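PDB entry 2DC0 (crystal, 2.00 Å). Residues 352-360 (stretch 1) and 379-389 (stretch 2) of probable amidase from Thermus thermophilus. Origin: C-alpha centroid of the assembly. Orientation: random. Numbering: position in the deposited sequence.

Stretch 1 (352-360) LLPVQPLPA
Stretch 2, residues 379-389: EAFITLTLPFS

Stretch 1 leaves a β-strand at residues 352-354 and continues as an irregular segment that alternates extended residues with two bends. Leu 353 (phi/psi -171/149) and Pro 354 (-58/155) are extended, Val 355 bends the chain at -92/-13, Gln 356 extends it again at -148/151, Pro 357 makes a second bend at -86/-17, and Leu 358 to Ala 360 return to extended values. Stretch 2 enters in a helix at Glu 379 and is helical again by Phe 388 and Ser 389. In the middle residues 383-385 keep helical phi/psi but lack the regular bonds; Leu 386 N donates to Ile 382 O at 2.9 Å, and Thr 383 OG1 donates to Glu 379 O in a very short 2.4 Å bond. The two chains run antiparallel in register: the CA of Val 355 lies 6.1 Å from the CA of Leu 384, and the CA of Gln 356 lies 5.9 Å from that of Phe 381.

No direct hydrogen bond crosses the interface. A water links the backbones instead, donating to Val 355 O and to Phe 381 O, each 2.7 Å from its oxygen. The contact between the stretches is largely apolar and buries 491 Å², both sides summed.

Pro 357 points toward stretch 2, and its compact ring (C-gamma endo) suits this crowded place. Its CG lies over one face of the Phe 381 ring, 4.3 Å from the centroid and 21° off the normal, a CH-pi contact in which a slightly polarized C-H meets the pi cloud. Pro 357 CD is 3.6 Å from Phe 381 CD1, and Pro 357 CG is 3.4 Å from Ala 380 O. Phe 381 (chi1 m, chi2 -79°) leaves its backbone sideways, but its ring end comes nearer stretch 1, where Leu 358 O sits at the ring edge, 3.6 Å from Phe 381 CE1.

The CA-to-CB bond of Leu 384 (chi1 m, chi2 t) points toward stretch 1. Its CD1 reaches the backbone around the second bend, 3.5 Å from both Gln 356 C and Pro 357 N. Val 355 (chi1 p) directs its CB away, yet its CG2 meets Thr 385 CG2 at 3.5 Å; Thr 385 (chi1 p) thus offers a methyl here while its OG1 is hydrogen-bonded elsewhere in the structure.

At the strand end, Leu 353 (p, t) points toward stretch 2. Its CD1 lies 3.7 Å from Leu 384 O and 3.9 Å from Phe 388 CE2, meeting the edge of the Phe 388 ring (chi1 m, chi2 -64°).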

# COMPACT_ATOMS: atom_id res chain seq x y z
N LEU A 352 19.11 1.40 -3.86
CA LEU A 352 19.86 2.37 -4.64
C LEU A 352 19.70 2.01 -6.11
O LEU A 352 19.76 0.83 -6.48
CB LEU A 352 21.35 2.34 -4.31
CG LEU A 352 21.84 2.84 -2.96
CD1 LEU A 352 23.37 2.87 -2.96
CD2 LEU A 352 21.29 4.25 -2.71
N LEU A 353 19.49 3.02 -6.95
CA LEU A 353 19.37 2.84 -8.40
C LEU A 353 19.35 4.22 -9.03
O LEU A 353 18.89 5.18 -8.42
CB LEU A 353 18.07 2.10 -8.76
CG LEU A 353 16.74 2.80 -8.43
CD1 LEU A 353 15.66 2.37 -9.43
CD2 LEU A 353 16.33 2.44 -7.01
N PRO A 354 19.87 4.35 -10.26
CA PRO A 354 19.88 5.66 -10.91
C PRO A 354 18.46 6.21 -11.02
O PRO A 354 17.48 5.45 -11.03
CB PRO A 354 20.47 5.35 -12.28
CG PRO A 354 21.37 4.20 -12.01
CD PRO A 354 20.51 3.34 -11.11
N VAL A 355 18.34 7.53 -11.11
CA VAL A 355 17.04 8.15 -11.23
C VAL A 355 16.71 8.32 -12.72
O VAL A 355 15.56 8.60 -13.08
CB VAL A 355 17.01 9.53 -10.55
CG1 VAL A 355 17.75 10.55 -11.39
CG2 VAL A 355 15.57 9.96 -10.31
N GLN A 356 17.72 8.14 -13.56
CA GLN A 356 17.59 8.27 -15.01
C GLN A 356 18.55 7.29 -15.70
O GLN A 356 19.60 6.94 -15.14
CB GLN A 356 17.95 9.71 -15.41
CG GLN A 356 19.36 10.09 -14.95
CD GLN A 356 19.60 11.58 -14.93
OE1 GLN A 356 19.82 12.21 -15.97
NE2 GLN A 356 19.54 12.16 -13.75
N PRO A 357 18.21 6.83 -16.91
CA PRO A 357 19.08 5.89 -17.64
C PRO A 357 20.15 6.59 -18.46
O PRO A 357 21.14 5.97 -18.87
CB PRO A 357 18.10 5.16 -18.53
CG PRO A 357 17.14 6.27 -18.91
CD PRO A 357 16.90 6.94 -17.57
N LEU A 358 19.95 7.89 -18.68
CA LEU A 358 20.85 8.69 -19.48
C LEU A 358 20.82 10.15 -19.04
O LEU A 358 19.90 10.57 -18.32
CB LEU A 358 20.39 8.65 -20.95
CG LEU A 358 20.26 7.31 -21.68
CD1 LEU A 358 19.18 7.41 -22.74
CD2 LEU A 358 21.60 6.93 -22.29
N PRO A 359 21.83 10.94 -19.44
CA PRO A 359 21.81 12.35 -19.05
C PRO A 359 20.66 12.99 -19.83
O PRO A 359 20.16 12.40 -20.79
CB PRO A 359 23.18 12.86 -19.49
CG PRO A 359 23.49 11.98 -20.68
CD PRO A 359 23.05 10.62 -20.19
N ALA A 360 20.24 14.18 -19.42
CA ALA A 360 19.16 14.88 -20.10
C ALA A 360 19.45 14.95 -21.60
O ALA A 360 20.51 15.41 -22.01
CB ALA A 360 19.02 16.29 -19.53
N GLU A 379 8.90 5.76 -21.65
CA GLU A 379 9.14 4.51 -20.94
C GLU A 379 10.57 4.40 -20.43
O GLU A 379 10.81 3.84 -19.36
CB GLU A 379 8.80 3.30 -21.84
CG GLU A 379 8.97 1.95 -21.15
CD GLU A 379 8.22 0.82 -21.85
OE1 GLU A 379 8.22 0.77 -23.09
OE2 GLU A 379 7.63 -0.03 -21.14
N ALA A 380 11.54 4.95 -21.16
CA ALA A 380 12.92 4.89 -20.71
C ALA A 380 13.15 5.77 -19.47
O ALA A 380 13.85 5.36 -18.54
CB ALA A 380 13.86 5.33 -21.83
N PHE A 381 12.55 6.96 -19.46
CA PHE A 381 12.73 7.92 -18.37
C PHE A 381 11.70 7.96 -17.24
O PHE A 381 11.84 8.76 -16.31
CB PHE A 381 12.83 9.33 -18.94
CG PHE A 381 14.13 9.62 -19.61
CD1 PHE A 381 15.27 9.91 -18.87
CD2 PHE A 381 14.22 9.61 -21.00
CE1 PHE A 381 16.48 10.20 -19.50
CE2 PHE A 381 15.42 9.89 -21.64
CZ PHE A 381 16.56 10.19 -20.89
N ILE A 382 10.64 7.20 -17.30
CA ILE A 382 9.67 7.14 -16.21
C ILE A 382 9.67 5.80 -15.49
O ILE A 382 9.34 5.71 -14.30
CB ILE A 382 8.24 7.46 -16.75
CG1 ILE A 382 7.38 8.06 -15.64
CG2 ILE A 382 7.59 6.20 -17.31
CD1 ILE A 382 7.79 9.45 -15.24
N THR A 383 10.09 4.75 -16.19
CA THR A 383 10.12 3.41 -15.60
C THR A 383 10.95 3.27 -14.33
O THR A 383 10.57 2.54 -13.41
CB THR A 383 10.63 2.36 -16.62
OG1 THR A 383 9.80 2.39 -17.79
CG2 THR A 383 10.57 0.96 -16.02
N LEU A 384 12.10 3.98 -14.23
CA LEU A 384 12.98 3.92 -13.06
C LEU A 384 12.40 4.59 -11.81
O LEU A 384 12.70 4.18 -10.69
CB LEU A 384 14.33 4.58 -13.39
CG LEU A 384 15.12 3.90 -14.51
CD1 LEU A 384 16.39 4.68 -14.78
CD2 LEU A 384 15.43 2.46 -14.12
N THR A 385 11.58 5.60 -12.01
CA THR A 385 11.01 6.33 -10.88
C THR A 385 9.58 5.98 -10.47
O THR A 385 9.26 5.95 -9.28
CB THR A 385 11.07 7.84 -11.15
OG1 THR A 385 10.53 8.12 -12.44
CG2 THR A 385 12.52 8.33 -11.10
N LEU A 386 8.72 5.71 -11.44
CA LEU A 386 7.32 5.45 -11.14
C LEU A 386 6.94 4.41 -10.07
O LEU A 386 5.93 4.58 -9.39
CB LEU A 386 6.56 5.16 -12.45
CG LEU A 386 6.82 3.87 -13.25
CD1 LEU A 386 6.10 2.71 -12.59
CD2 LEU A 386 6.29 4.06 -14.69
N PRO A 387 7.73 3.34 -9.90
CA PRO A 387 7.35 2.35 -8.88
C PRO A 387 7.23 2.89 -7.47
O PRO A 387 6.31 2.55 -6.73
CB PRO A 387 8.46 1.30 -8.98
CG PRO A 387 8.95 1.44 -10.40
CD PRO A 387 8.98 2.94 -10.57
N PHE A 388 8.16 3.77 -7.10
CA PHE A 388 8.21 4.31 -5.75
C PHE A 388 7.14 5.36 -5.44
O PHE A 388 6.73 5.50 -4.28
CB PHE A 388 9.63 4.80 -5.51
CG PHE A 388 10.65 3.81 -6.01
CD1 PHE A 388 10.74 2.55 -5.44
CD2 PHE A 388 11.42 4.09 -7.14
CE1 PHE A 388 11.57 1.57 -5.98
CE2 PHE A 388 12.25 3.12 -7.69
CZ PHE A 388 12.33 1.85 -7.12
N SER A 389 6.69 6.09 -6.46
CA SER A 389 5.64 7.07 -6.27
C SER A 389 4.32 6.29 -6.33
O SER A 389 3.39 6.55 -5.57
CB SER A 389 5.69 8.14 -7.36
OG SER A 389 5.84 7.56 -8.64
O HOH W 1 14.47 8.85 -15.53